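Local coordinates for uncharacterized protein HI_0666 (PDB 7CZO) that probably supplies the N-terminal domain of a HipA toxin, as one component of a HipBA toxin-antitoxin system with an unusual three-component regulatory mechanism, at residues A[42-47]-A[55-60]. Residues are numbered along the deposited sequence; the frame is centred on the assembly and turned at random.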
loop_
_atom_site.group_PDB
_atom_site.type_symbol
_atom_site.label_atom_id
_atom_site.label_comp_id
_atom_site.label_asym_id
_atom_site.label_seq_id
_atom_site.Cartn_x
_atom_site.Cartn_y
_atom_site.Cartn_z
ATOM N N LEU A 42 3.136 -12.290 -7.155
ATOM C CA LEU A 42 3.187 -12.669 -8.572
ATOM C C LEU A 42 2.473 -11.631 -9.452
ATOM O O LEU A 42 2.760 -11.550 -10.659
ATOM C CB LEU A 42 2.716 -14.117 -8.832
ATOM C CG LEU A 42 1.477 -14.686 -8.137
ATOM C CD1 LEU A 42 0.193 -14.017 -8.640
ATOM C CD2 LEU A 42 1.460 -16.202 -8.327
ATOM N N SER A 43 1.601 -10.808 -8.852
ATOM C CA SER A 43 1.002 -9.666 -9.579
ATOM C C SER A 43 1.981 -8.528 -9.871
ATOM O O SER A 43 1.685 -7.681 -10.702
ATOM C CB SER A 43 -0.171 -9.096 -8.815
ATOM O OG SER A 43 0.231 -8.706 -7.509
ATOM N N PHE A 44 3.127 -8.514 -9.177
ATOM C CA PHE A 44 4.115 -7.446 -9.285
ATOM C C PHE A 44 5.494 -7.990 -9.642
ATOM O O PHE A 44 6.415 -7.971 -8.840
ATOM C CB PHE A 44 4.220 -6.668 -7.975
ATOM C CG PHE A 44 2.974 -5.905 -7.610
ATOM C CD1 PHE A 44 2.296 -5.141 -8.557
ATOM C CD2 PHE A 44 2.516 -5.900 -6.302
ATOM C CE1 PHE A 44 1.170 -4.428 -8.219
ATOM C CE2 PHE A 44 1.388 -5.185 -5.948
ATOM C CZ PHE A 44 0.713 -4.449 -6.910
ATOM N N PRO A 45 5.647 -8.456 -10.880
ATOM C CA PRO A 45 6.993 -8.740 -11.369
ATOM C C PRO A 45 7.842 -7.475 -11.500
ATOM O O PRO A 45 7.387 -6.453 -12.006
ATOM C CB PRO A 45 6.751 -9.339 -12.749
ATOM C CG PRO A 45 5.291 -9.699 -12.799
ATOM C CD PRO A 45 4.598 -8.762 -11.869
ATOM N N ILE A 46 9.086 -7.588 -11.090
ATOM C CA ILE A 46 10.025 -6.474 -11.070
ATOM C C ILE A 46 10.210 -5.780 -12.401
ATOM O O ILE A 46 10.472 -4.580 -12.436
ATOM C CB ILE A 46 11.389 -6.984 -10.578
ATOM C CG1 ILE A 46 11.179 -7.692 -9.216
ATOM C CG2 ILE A 46 12.422 -5.864 -10.557
ATOM C CD1 ILE A 46 12.280 -7.556 -8.192
ATOM N N GLU A 47 10.046 -6.516 -13.495
ATOM C CA GLU A 47 10.308 -6.001 -14.852
ATOM C C GLU A 47 9.167 -5.159 -15.370
ATOM O O GLU A 47 9.336 -4.435 -16.351
ATOM C CB GLU A 47 10.542 -7.151 -15.825
ATOM C CG GLU A 47 11.747 -8.026 -15.472
ATOM C CD GLU A 47 11.511 -9.012 -14.313
ATOM O OE1 GLU A 47 12.534 -9.393 -13.693
ATOM O OE2 GLU A 47 10.335 -9.407 -14.028
ATOM N N THR A 55 -8.152 1.526 -8.739
ATOM C CA THR A 55 -8.582 1.010 -7.457
ATOM C C THR A 55 -7.491 0.176 -6.830
ATOM O O THR A 55 -6.731 -0.516 -7.529
ATOM C CB THR A 55 -9.746 0.070 -7.595
ATOM O OG1 THR A 55 -9.283 -1.034 -8.354
ATOM C CG2 THR A 55 -10.929 0.750 -8.280
ATOM N N LEU A 56 -7.474 0.223 -5.503
ATOM C CA LEU A 56 -6.437 -0.365 -4.709
ATOM C C LEU A 56 -6.084 -1.772 -5.201
ATOM O O LEU A 56 -6.866 -2.729 -5.147
ATOM C CB LEU A 56 -6.880 -0.378 -3.228
ATOM C CG LEU A 56 -5.869 -0.992 -2.258
ATOM C CD1 LEU A 56 -4.593 -0.161 -2.171
ATOM C CD2 LEU A 56 -6.494 -1.186 -0.897
ATOM N N PHE A 57 -4.872 -1.896 -5.689
ATOM C CA PHE A 57 -4.341 -3.199 -6.029
ATOM C C PHE A 57 -4.892 -4.307 -5.124
ATOM O O PHE A 57 -4.741 -4.276 -3.922
ATOM C CB PHE A 57 -2.831 -3.131 -5.917
ATOM C CG PHE A 57 -2.215 -2.054 -6.790
ATOM C CD1 PHE A 57 -2.175 -2.204 -8.151
ATOM C CD2 PHE A 57 -1.706 -0.907 -6.244
ATOM C CE1 PHE A 57 -1.625 -1.245 -8.954
ATOM C CE2 PHE A 57 -1.151 0.061 -7.038
ATOM C CZ PHE A 57 -1.118 -0.105 -8.405
ATOM N N PRO A 58 -5.537 -5.298 -5.703
ATOM C CA PRO A 58 -5.958 -6.476 -4.943
ATOM C C PRO A 58 -4.949 -7.017 -3.939
ATOM O O PRO A 58 -5.337 -7.443 -2.842
ATOM C CB PRO A 58 -6.182 -7.521 -6.048
ATOM C CG PRO A 58 -6.696 -6.705 -7.195
ATOM C CD PRO A 58 -5.930 -5.395 -7.123
ATOM N N TYR A 59 -3.672 -7.032 -4.306
ATOM C CA TYR A 59 -2.678 -7.568 -3.404
ATOM C C TYR A 59 -2.640 -6.737 -2.109
ATOM O O TYR A 59 -2.659 -7.299 -0.993
ATOM C CB TYR A 59 -1.279 -7.648 -4.040
ATOM C CG TYR A 59 -0.305 -8.188 -3.052
ATOM C CD1 TYR A 59 -0.324 -9.542 -2.724
ATOM C CD2 TYR A 59 0.551 -7.339 -2.335
ATOM C CE1 TYR A 59 0.526 -10.061 -1.756
ATOM C CE2 TYR A 59 1.412 -7.848 -1.360
ATOM C CZ TYR A 59 1.388 -9.215 -1.079
ATOM O OH TYR A 59 2.207 -9.760 -0.132
ATOM N N PHE A 60 -2.590 -5.413 -2.247
ATOM C CA PHE A 60 -2.532 -4.546 -1.080
ATOM C C PHE A 60 -3.879 -4.538 -0.349
ATOM O O PHE A 60 -3.937 -4.568 0.863
ATOM C CB PHE A 60 -2.118 -3.133 -1.477
ATOM C CG PHE A 60 -0.658 -2.985 -1.776
ATOM C CD1 PHE A 60 0.272 -2.828 -0.754
ATOM C CD2 PHE A 60 -0.200 -2.955 -3.083
ATOM C CE1 PHE A 60 1.640 -2.678 -1.038
ATOM C CE2 PHE A 60 1.178 -2.802 -3.378
ATOM C CZ PHE A 60 2.094 -2.669 -2.359
#
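Phe44 brings the far end of its ring against segment 55-60, where the chain turns into helix 58-62, and meets Phe57 edge-to-face. The planes stand at 80° and the centroids lie 5.4 Å apart, with Phe44 CZ 3.8 Å from Phe57 CG. Phe57 holds the N-cap position of the helix; its CB points toward the loop, and with CG anti to the carbonyl carbon (chi1 -57°) the ring presents a face to Phe44. Phe60, three residues on, meets Phe44 rim to rim, its CE2 against Phe44 CE2, with the planes inclined at 45°. Phe29 of strand 27-31 touches all three of these phenylalanines, and Phe51 also packs on Phe44, so the cluster joins the loop before strand 51-53 and the first helix after it to the sheet.

Toward solvent the contact thins out. Tyr59 meets Phe44 with its CB, 4.1 Å from Phe44 CE2, and with the near side of its ring, but the far end of the side chain leads away. Exposed Ser43 sets OG over one face of Phe44, near the rim, and 3.9 Å from Tyr59 CB; its hydrogen bond goes to Ser41 within its own loop. With no hydrogen bond or salt bridge between 42-47 and 55-60, cohesion between the two segments rests on buried aromatic edges and faces, chiefly those gathered round Phe44.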